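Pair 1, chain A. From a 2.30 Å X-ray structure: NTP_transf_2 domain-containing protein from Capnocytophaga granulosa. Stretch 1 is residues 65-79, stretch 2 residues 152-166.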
# COMPACT_ATOMS: atom_id res chain seq x y z
N GLU A 65 -9.90 14.45 -1.76
CA GLU A 65 -10.86 15.32 -1.09
C GLU A 65 -11.67 16.13 -2.10
O GLU A 65 -12.86 16.36 -1.90
CB GLU A 65 -10.12 16.25 -0.12
CG GLU A 65 -11.02 16.97 0.87
CD GLU A 65 -11.86 16.01 1.68
OE1 GLU A 65 -13.09 15.96 1.45
OE2 GLU A 65 -11.30 15.30 2.54
N LYS A 66 -11.03 16.55 -3.20
CA LYS A 66 -11.76 17.28 -4.23
C LYS A 66 -12.76 16.36 -4.94
O LYS A 66 -13.85 16.80 -5.31
CB LYS A 66 -10.79 17.89 -5.23
CG LYS A 66 -9.96 19.04 -4.67
CD LYS A 66 -8.98 19.57 -5.71
CE LYS A 66 -8.14 20.71 -5.16
NZ LYS A 66 -8.99 21.88 -4.80
N VAL A 67 -12.39 15.10 -5.16
CA VAL A 67 -13.33 14.14 -5.72
C VAL A 67 -14.53 13.98 -4.80
O VAL A 67 -15.68 13.92 -5.26
CB VAL A 67 -12.63 12.79 -5.99
CG1 VAL A 67 -13.63 11.76 -6.48
CG2 VAL A 67 -11.51 12.97 -6.99
N LYS A 68 -14.28 13.93 -3.49
CA LYS A 68 -15.37 13.80 -2.52
C LYS A 68 -16.34 14.98 -2.62
O LYS A 68 -17.56 14.78 -2.60
CB LYS A 68 -14.79 13.70 -1.11
CG LYS A 68 -15.82 13.62 -0.00
CD LYS A 68 -15.14 13.47 1.35
CE LYS A 68 -16.13 13.53 2.49
NZ LYS A 68 -15.46 13.39 3.82
N LEU A 69 -15.82 16.20 -2.75
CA LEU A 69 -16.69 17.37 -2.80
C LEU A 69 -17.54 17.38 -4.07
O LEU A 69 -18.69 17.82 -4.04
CB LEU A 69 -15.87 18.65 -2.70
CG LEU A 69 -15.13 18.91 -1.39
CD1 LEU A 69 -14.48 20.29 -1.40
CD2 LEU A 69 -16.06 18.76 -0.20
N HIS A 70 -16.98 16.91 -5.19
CA HIS A 70 -17.76 16.83 -6.42
C HIS A 70 -18.87 15.80 -6.30
O HIS A 70 -19.99 16.02 -6.79
CB HIS A 70 -16.85 16.52 -7.60
CG HIS A 70 -16.03 17.68 -8.06
ND1 HIS A 70 -16.60 18.81 -8.62
CD2 HIS A 70 -14.70 17.89 -8.06
CE1 HIS A 70 -15.64 19.67 -8.93
NE2 HIS A 70 -14.48 19.14 -8.60
N LEU A 71 -18.59 14.66 -5.67
CA LEU A 71 -19.61 13.63 -5.50
C LEU A 71 -20.67 14.06 -4.50
O LEU A 71 -21.83 13.64 -4.60
CB LEU A 71 -18.97 12.31 -5.07
CG LEU A 71 -18.08 11.66 -6.13
CD1 LEU A 71 -17.51 10.34 -5.62
CD2 LEU A 71 -18.85 11.45 -7.42
N GLN A 72 -20.31 14.90 -3.52
CA GLN A 72 -21.29 15.44 -2.59
C GLN A 72 -22.25 16.42 -3.24
O GLN A 72 -23.15 16.92 -2.56
CB GLN A 72 -20.57 16.11 -1.41
CG GLN A 72 -19.93 15.13 -0.44
CD GLN A 72 -19.14 15.82 0.65
OE1 GLN A 72 -18.73 16.97 0.50
NE2 GLN A 72 -18.94 15.12 1.76
N ASP A 73 -22.08 16.71 -4.52
CA ASP A 73 -23.01 17.52 -5.28
C ASP A 73 -24.08 16.70 -6.00
O ASP A 73 -24.94 17.28 -6.66
CB ASP A 73 -22.26 18.38 -6.31
CG ASP A 73 -21.41 19.46 -5.66
OD1 ASP A 73 -21.49 19.62 -4.43
OD2 ASP A 73 -20.68 20.15 -6.40
N ILE A 74 -24.04 15.37 -5.89
CA ILE A 74 -24.96 14.55 -6.67
C ILE A 74 -25.38 13.28 -5.94
O ILE A 74 -26.44 12.71 -6.23
CB ILE A 74 -24.34 14.21 -8.05
CG1 ILE A 74 -25.40 13.64 -8.99
CG2 ILE A 74 -23.17 13.26 -7.89
CD1 ILE A 74 -24.88 13.35 -10.39
N LEU A 75 -24.57 12.82 -4.98
CA LEU A 75 -24.83 11.56 -4.30
C LEU A 75 -25.56 11.78 -2.98
O LEU A 75 -25.29 12.74 -2.25
CB LEU A 75 -23.53 10.79 -4.04
CG LEU A 75 -22.76 10.26 -5.26
CD1 LEU A 75 -21.58 9.40 -4.81
CD2 LEU A 75 -23.68 9.48 -6.19
N LEU A 76 -26.49 10.87 -2.67
CA LEU A 76 -27.25 10.89 -1.43
C LEU A 76 -27.09 9.56 -0.70
O LEU A 76 -26.88 8.51 -1.32
CB LEU A 76 -28.74 11.15 -1.68
CG LEU A 76 -29.12 12.50 -2.30
CD1 LEU A 76 -30.63 12.57 -2.49
CD2 LEU A 76 -28.64 13.64 -1.43
N ASP A 77 -27.21 9.62 0.63
CA ASP A 77 -27.22 8.43 1.49
C ASP A 77 -25.92 7.63 1.37
O ASP A 77 -25.93 6.40 1.26
CB ASP A 77 -28.44 7.55 1.20
CG ASP A 77 -29.73 8.33 1.18
OD1 ASP A 77 -29.94 9.17 2.07
OD2 ASP A 77 -30.55 8.10 0.26
N VAL A 78 -24.79 8.34 1.38
CA VAL A 78 -23.48 7.71 1.26
C VAL A 78 -22.53 8.32 2.27
O VAL A 78 -22.72 9.44 2.75
CB VAL A 78 -22.88 7.84 -0.16
CG1 VAL A 78 -23.75 7.12 -1.18
CG2 VAL A 78 -22.70 9.30 -0.53
N GLU A 79 -21.48 7.57 2.60
CA GLU A 79 -20.38 8.06 3.41
C GLU A 79 -19.08 7.76 2.69
O GLU A 79 -18.95 6.76 1.98
CB GLU A 79 -20.38 7.45 4.82
CG GLU A 79 -20.02 5.98 4.87
CD GLU A 79 -20.04 5.44 6.29
OE1 GLU A 79 -21.15 5.27 6.84
OE2 GLU A 79 -18.96 5.21 6.85
N ASN A 152 -27.19 2.88 -8.85
CA ASN A 152 -27.49 4.30 -9.01
C ASN A 152 -26.28 5.17 -8.65
O ASN A 152 -25.93 6.09 -9.39
CB ASN A 152 -28.70 4.68 -8.16
CG ASN A 152 -28.99 6.17 -8.17
OD1 ASN A 152 -29.34 6.74 -9.20
ND2 ASN A 152 -28.86 6.81 -7.01
N ASN A 153 -25.64 4.88 -7.52
CA ASN A 153 -24.46 5.64 -7.12
C ASN A 153 -23.33 5.50 -8.13
O ASN A 153 -22.57 6.45 -8.34
CB ASN A 153 -23.99 5.19 -5.73
CG ASN A 153 -24.91 5.66 -4.63
OD1 ASN A 153 -25.66 6.62 -4.80
ND2 ASN A 153 -24.86 4.98 -3.48
N ARG A 154 -23.20 4.33 -8.76
CA ARG A 154 -22.16 4.14 -9.77
C ARG A 154 -22.45 4.98 -11.01
O ARG A 154 -21.56 5.64 -11.55
CB ARG A 154 -22.04 2.66 -10.13
CG ARG A 154 -21.06 2.36 -11.25
CD ARG A 154 -19.66 2.85 -10.92
NE ARG A 154 -18.63 2.00 -11.49
CZ ARG A 154 -18.05 2.21 -12.67
NH1 ARG A 154 -18.41 3.25 -13.41
NH2 ARG A 154 -17.12 1.39 -13.12
N LEU A 155 -23.71 4.97 -11.47
CA LEU A 155 -24.07 5.75 -12.65
C LEU A 155 -24.00 7.25 -12.37
O LEU A 155 -23.56 8.03 -13.22
CB LEU A 155 -25.47 5.36 -13.13
CG LEU A 155 -25.61 3.96 -13.73
CD1 LEU A 155 -27.07 3.63 -14.00
CD2 LEU A 155 -24.78 3.83 -15.00
N LEU A 156 -24.43 7.67 -11.17
CA LEU A 156 -24.37 9.09 -10.84
C LEU A 156 -22.94 9.56 -10.67
O LEU A 156 -22.60 10.69 -11.04
CB LEU A 156 -25.18 9.37 -9.57
CG LEU A 156 -26.70 9.30 -9.68
CD1 LEU A 156 -27.35 9.48 -8.32
CD2 LEU A 156 -27.21 10.33 -10.67
N SER A 157 -22.07 8.71 -10.11
CA SER A 157 -20.66 9.06 -10.01
C SER A 157 -20.03 9.18 -11.39
O SER A 157 -19.17 10.04 -11.61
CB SER A 157 -19.92 8.02 -9.17
OG SER A 157 -20.48 7.93 -7.87
N GLU A 158 -20.44 8.33 -12.34
CA GLU A 158 -19.93 8.43 -13.70
C GLU A 158 -20.28 9.77 -14.32
O GLU A 158 -19.44 10.42 -14.94
CB GLU A 158 -20.48 7.29 -14.56
CG GLU A 158 -19.90 5.93 -14.25
CD GLU A 158 -20.51 4.84 -15.11
OE1 GLU A 158 -21.35 5.16 -15.98
OE2 GLU A 158 -20.15 3.66 -14.92
N GLN A 159 -21.54 10.19 -14.17
CA GLN A 159 -21.99 11.42 -14.81
C GLN A 159 -21.26 12.63 -14.26
O GLN A 159 -20.74 13.46 -15.02
CB GLN A 159 -23.50 11.57 -14.63
CG GLN A 159 -24.08 12.83 -15.25
CD GLN A 159 -25.59 12.91 -15.10
OE1 GLN A 159 -26.23 11.98 -14.61
NE2 GLN A 159 -26.17 14.03 -15.51
N LYS A 160 -21.19 12.75 -12.93
CA LYS A 160 -20.55 13.90 -12.31
C LYS A 160 -19.05 13.93 -12.61
O LYS A 160 -18.51 14.96 -13.03
CB LYS A 160 -20.80 13.89 -10.81
CG LYS A 160 -19.82 14.73 -10.00
CD LYS A 160 -19.97 16.21 -10.28
CE LYS A 160 -21.32 16.73 -9.83
NZ LYS A 160 -21.43 18.21 -10.04
N LEU A 161 -18.37 12.80 -12.40
CA LEU A 161 -16.92 12.78 -12.57
C LEU A 161 -16.52 12.99 -14.03
O LEU A 161 -15.56 13.71 -14.31
CB LEU A 161 -16.35 11.47 -12.03
CG LEU A 161 -16.50 11.28 -10.52
CD1 LEU A 161 -15.95 9.94 -10.07
CD2 LEU A 161 -15.83 12.42 -9.77
N SER A 162 -17.25 12.37 -14.96
CA SER A 162 -16.98 12.61 -16.38
C SER A 162 -17.24 14.05 -16.77
O SER A 162 -16.68 14.53 -17.76
CB SER A 162 -17.82 11.68 -17.25
OG SER A 162 -17.58 10.32 -16.92
N SER A 163 -18.09 14.76 -16.02
CA SER A 163 -18.39 16.15 -16.29
C SER A 163 -17.40 17.11 -15.64
O SER A 163 -17.31 18.27 -16.08
CB SER A 163 -19.80 16.48 -15.80
OG SER A 163 -19.96 17.87 -15.60
N VAL A 164 -16.66 16.67 -14.63
CA VAL A 164 -15.71 17.52 -13.93
C VAL A 164 -14.29 17.34 -14.45
O VAL A 164 -13.57 18.32 -14.64
CB VAL A 164 -15.78 17.26 -12.41
CG1 VAL A 164 -14.60 17.89 -11.70
CG2 VAL A 164 -17.09 17.78 -11.84
N TYR A 165 -13.89 16.10 -14.71
CA TYR A 165 -12.52 15.78 -15.10
C TYR A 165 -12.49 15.32 -16.55
O TYR A 165 -13.23 14.40 -16.93
CB TYR A 165 -11.93 14.71 -14.18
CG TYR A 165 -11.91 15.10 -12.72
CD1 TYR A 165 -10.96 16.00 -12.25
CD2 TYR A 165 -12.82 14.58 -11.82
CE1 TYR A 165 -10.92 16.36 -10.92
CE2 TYR A 165 -12.79 14.94 -10.49
CZ TYR A 165 -11.84 15.83 -10.04
OH TYR A 165 -11.80 16.19 -8.72
N GLU A 166 -11.63 15.96 -17.35
CA GLU A 166 -11.50 15.57 -18.75
C GLU A 166 -11.04 14.13 -18.89
O GLU A 166 -11.49 13.40 -19.77
CB GLU A 166 -10.54 16.51 -19.47
CG GLU A 166 -11.08 17.91 -19.73
CD GLU A 166 -11.15 18.76 -18.47
OE1 GLU A 166 -11.86 19.80 -18.49
OE2 GLU A 166 -10.51 18.40 -17.47
O HOH W 1 -23.87 18.70 -9.30
O HOH W 2 -27.28 8.72 -4.48
O HOH W 3 -26.65 5.55 -1.48

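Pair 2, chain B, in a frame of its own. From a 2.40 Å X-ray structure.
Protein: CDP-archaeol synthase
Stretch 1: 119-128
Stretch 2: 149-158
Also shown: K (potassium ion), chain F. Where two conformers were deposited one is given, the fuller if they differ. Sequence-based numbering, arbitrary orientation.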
# COMPACT_ATOMS: atom_id res chain seq x y z
N PRO B 119 -0.21 -8.54 1.53
CA PRO B 119 -0.13 -7.51 2.57
C PRO B 119 -0.23 -6.12 1.97
O PRO B 119 0.13 -5.89 0.81
CB PRO B 119 1.25 -7.75 3.20
CG PRO B 119 2.05 -8.30 2.09
CD PRO B 119 1.09 -9.18 1.30
N LEU B 120 -0.76 -5.19 2.77
CA LEU B 120 -1.15 -3.86 2.32
C LEU B 120 -2.44 -3.92 1.50
O LEU B 120 -3.45 -3.38 1.94
CB LEU B 120 -0.03 -3.18 1.52
CG LEU B 120 1.17 -2.69 2.33
CD1 LEU B 120 1.93 -1.64 1.51
CD2 LEU B 120 0.79 -2.16 3.74
N LEU B 121 -2.42 -4.58 0.34
CA LEU B 121 -3.63 -4.63 -0.49
C LEU B 121 -4.81 -5.25 0.25
O LEU B 121 -5.92 -4.72 0.20
CB LEU B 121 -3.35 -5.39 -1.79
CG LEU B 121 -4.54 -5.56 -2.76
CD1 LEU B 121 -5.08 -4.19 -3.25
CD2 LEU B 121 -4.21 -6.45 -3.94
N ASP B 122 -4.58 -6.37 0.96
CA ASP B 122 -5.65 -7.02 1.72
C ASP B 122 -6.23 -6.11 2.79
O ASP B 122 -7.40 -6.25 3.16
CB ASP B 122 -5.13 -8.30 2.40
CG ASP B 122 -5.02 -9.49 1.44
OD1 ASP B 122 -5.58 -9.42 0.33
OD2 ASP B 122 -4.34 -10.48 1.81
N GLN B 123 -5.43 -5.19 3.32
CA GLN B 123 -5.92 -4.37 4.42
C GLN B 123 -6.47 -3.03 3.95
O GLN B 123 -7.24 -2.41 4.69
CB GLN B 123 -4.81 -4.12 5.44
CG GLN B 123 -4.30 -5.36 6.17
CD GLN B 123 -3.34 -6.20 5.33
OE1 GLN B 123 -2.61 -5.68 4.48
NE2 GLN B 123 -3.34 -7.51 5.58
N LEU B 124 -6.14 -2.58 2.75
CA LEU B 124 -6.44 -1.22 2.34
C LEU B 124 -7.42 -1.11 1.18
O LEU B 124 -7.96 -0.01 0.96
CB LEU B 124 -5.14 -0.49 2.00
CG LEU B 124 -4.27 -0.18 3.22
CD1 LEU B 124 -3.08 0.68 2.85
CD2 LEU B 124 -5.10 0.48 4.33
N ASP B 125 -7.70 -2.20 0.46
CA ASP B 125 -8.56 -2.13 -0.73
C ASP B 125 -9.94 -1.58 -0.39
O ASP B 125 -10.49 -0.77 -1.14
CB ASP B 125 -8.68 -3.52 -1.36
CG ASP B 125 -9.06 -4.62 -0.34
OD1 ASP B 125 -9.32 -4.32 0.86
OD2 ASP B 125 -9.12 -5.80 -0.74
N PHE B 126 -10.53 -2.03 0.71
CA PHE B 126 -11.84 -1.54 1.10
C PHE B 126 -11.77 -0.07 1.53
O PHE B 126 -12.73 0.68 1.31
CB PHE B 126 -12.41 -2.40 2.24
CG PHE B 126 -11.92 -1.99 3.58
CD1 PHE B 126 -10.72 -2.47 4.06
CD2 PHE B 126 -12.61 -1.04 4.33
CE1 PHE B 126 -10.23 -2.04 5.29
CE2 PHE B 126 -12.11 -0.61 5.55
CZ PHE B 126 -10.92 -1.13 6.03
N TYR B 127 -10.66 0.32 2.17
CA TYR B 127 -10.49 1.71 2.58
C TYR B 127 -10.43 2.64 1.39
O TYR B 127 -11.00 3.74 1.43
CB TYR B 127 -9.22 1.84 3.43
CG TYR B 127 -8.79 3.26 3.70
CD1 TYR B 127 -9.48 4.04 4.62
CD2 TYR B 127 -7.69 3.82 3.06
CE1 TYR B 127 -9.09 5.34 4.88
CE2 TYR B 127 -7.29 5.12 3.31
CZ TYR B 127 -8.01 5.88 4.22
OH TYR B 127 -7.64 7.18 4.50
N LEU B 128 -9.77 2.21 0.30
CA LEU B 128 -9.62 3.01 -0.91
C LEU B 128 -10.93 3.13 -1.68
O LEU B 128 -11.24 4.20 -2.22
CB LEU B 128 -8.53 2.39 -1.80
CG LEU B 128 -7.09 2.42 -1.26
CD1 LEU B 128 -6.14 1.50 -2.04
CD2 LEU B 128 -6.56 3.86 -1.25
N ALA B 149 -5.57 7.74 8.56
CA ALA B 149 -6.62 6.73 8.58
C ALA B 149 -6.15 5.41 7.98
O ALA B 149 -6.44 4.33 8.52
CB ALA B 149 -7.86 7.24 7.84
N ALA B 150 -5.41 5.46 6.87
CA ALA B 150 -4.87 4.23 6.29
C ALA B 150 -3.96 3.51 7.28
O ALA B 150 -4.04 2.29 7.43
CB ALA B 150 -4.11 4.54 4.99
N ALA B 151 -3.09 4.26 7.96
CA ALA B 151 -2.22 3.67 8.97
C ALA B 151 -3.01 3.22 10.19
O ALA B 151 -2.60 2.27 10.87
CB ALA B 151 -1.13 4.66 9.38
N ALA B 152 -4.13 3.88 10.48
CA ALA B 152 -4.98 3.41 11.56
C ALA B 152 -5.67 2.12 11.19
O ALA B 152 -5.92 1.27 12.05
CB ALA B 152 -6.01 4.48 11.93
N VAL B 153 -5.99 1.94 9.91
CA VAL B 153 -6.52 0.65 9.46
C VAL B 153 -5.48 -0.44 9.64
O VAL B 153 -5.77 -1.52 10.18
CB VAL B 153 -6.99 0.74 7.99
CG1 VAL B 153 -7.25 -0.65 7.45
CG2 VAL B 153 -8.24 1.59 7.89
N LEU B 154 -4.25 -0.17 9.20
CA LEU B 154 -3.16 -1.12 9.41
C LEU B 154 -2.99 -1.44 10.89
O LEU B 154 -2.95 -2.61 11.28
CB LEU B 154 -1.86 -0.57 8.84
CG LEU B 154 -1.88 -0.33 7.33
CD1 LEU B 154 -0.56 0.29 6.89
CD2 LEU B 154 -2.15 -1.64 6.61
N LEU B 155 -2.94 -0.41 11.74
CA LEU B 155 -2.71 -0.63 13.16
C LEU B 155 -3.81 -1.48 13.78
O LEU B 155 -3.53 -2.30 14.66
CB LEU B 155 -2.58 0.70 13.89
CG LEU B 155 -1.26 1.42 13.64
CD1 LEU B 155 -1.29 2.83 14.20
CD2 LEU B 155 -0.13 0.60 14.26
N LEU B 156 -5.05 -1.31 13.34
CA LEU B 156 -6.13 -2.08 13.95
C LEU B 156 -6.12 -3.53 13.45
O LEU B 156 -6.39 -4.46 14.21
CB LEU B 156 -7.47 -1.40 13.67
CG LEU B 156 -8.71 -2.30 13.81
CD1 LEU B 156 -8.80 -2.70 15.28
CD2 LEU B 156 -9.99 -1.59 13.37
N HIS B 157 -5.83 -3.73 12.17
CA HIS B 157 -5.66 -5.09 11.65
C HIS B 157 -4.55 -5.83 12.38
O HIS B 157 -4.74 -6.96 12.83
CB HIS B 157 -5.40 -5.05 10.15
CG HIS B 157 -6.65 -5.07 9.32
ND1 HIS B 157 -7.04 -6.17 8.61
CD2 HIS B 157 -7.59 -4.12 9.10
CE1 HIS B 157 -8.17 -5.91 7.98
NE2 HIS B 157 -8.53 -4.67 8.26
N LEU B 158 -3.38 -5.19 12.52
CA LEU B 158 -2.38 -5.78 13.40
C LEU B 158 -2.81 -5.74 14.86
O LEU B 158 -2.34 -6.55 15.65
CB LEU B 158 -1.01 -5.11 13.22
CG LEU B 158 -0.26 -5.47 11.93
CD1 LEU B 158 -0.76 -4.73 10.69
CD2 LEU B 158 1.25 -5.30 12.11
K K F . -9.64 -8.39 1.97
O HOH W 4 -8.22 -10.82 1.24
O HOH W 5 -10.81 -6.31 2.89
O HOH W 6 -9.93 -8.52 -1.05

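What backbone arrangement do the two pairs share? In each, two helical segments cross obliquely, nearer antiparallel than parallel: the N-to-C directions differ by 117° in pair 1 and 135° in pair 2, with closest axis approaches of 10.0 and 9.6 Å. Fourteen central residues superpose with an RMSD of 0.8 Å. The path matches even though the helix of stretch 1 ends at Leu A71 in pair 1, whereas in pair 2 it runs on, kinked, through the matching residues Asp B125 to Leu B128.

Which positions keep the same side chain? Leu A71 matches Leu B124, and Leu A161 matches Leu B154 with CA atoms 0.1 Å apart. In both pairs these leucines touch: CD2 of Leu A71 lies 3.9 Å from CG of Leu A161, and CG of Leu B124 lies 4.3 Å from CD2 of Leu B154. All four CA-to-CB bonds point sideways, yet the ends of the side chains come nearer to the other stretch, and all four leucines share the same rotamer, chi1 m and chi2 t.

How is the space beside this leucine pair filled? Lys A160 and Val B153 match, and the CA-to-CB bonds of both point toward the other stretch. The lysine lays its aliphatic part against stretch 1, its CB 3.8 Å from CG2 of Ile A74, while its NZ reaches water 1 at 2.6 Å; that water donates to O of Asp A73 at 3.2 Å, bridging the stretches. Val B153 packs its CG1 methyl 3.9 Å from CE1 of Phe B126 and 4.0 Å from CD2 of Leu B124. At the position of Ile A74, Tyr B127 places its ring over Ala B150, with CE2 3.6 Å from CB of that alanine and the alanine CA over one face of the ring. Ile A74 instead extends CD1 to 3.8 Å from CD2 of Leu A156.

Where does an aromatic ring meet its neighbour, and from which side? His A70 matches Gln B123, and Val A164 matches His B157, so the imidazole changes stretches. In pair 1, CG1 of Val A164 sits over the face of the His A70 ring, 3.5 Å from its centroid, a CH-pi contact. In pair 2 the ring belongs to stretch 2, and CG of Gln B123 approaches the His B157 centroid off-centre at 4.1 Å. Neither pair has a direct hydrogen bond between its stretches, so packing carries most of the direct contact.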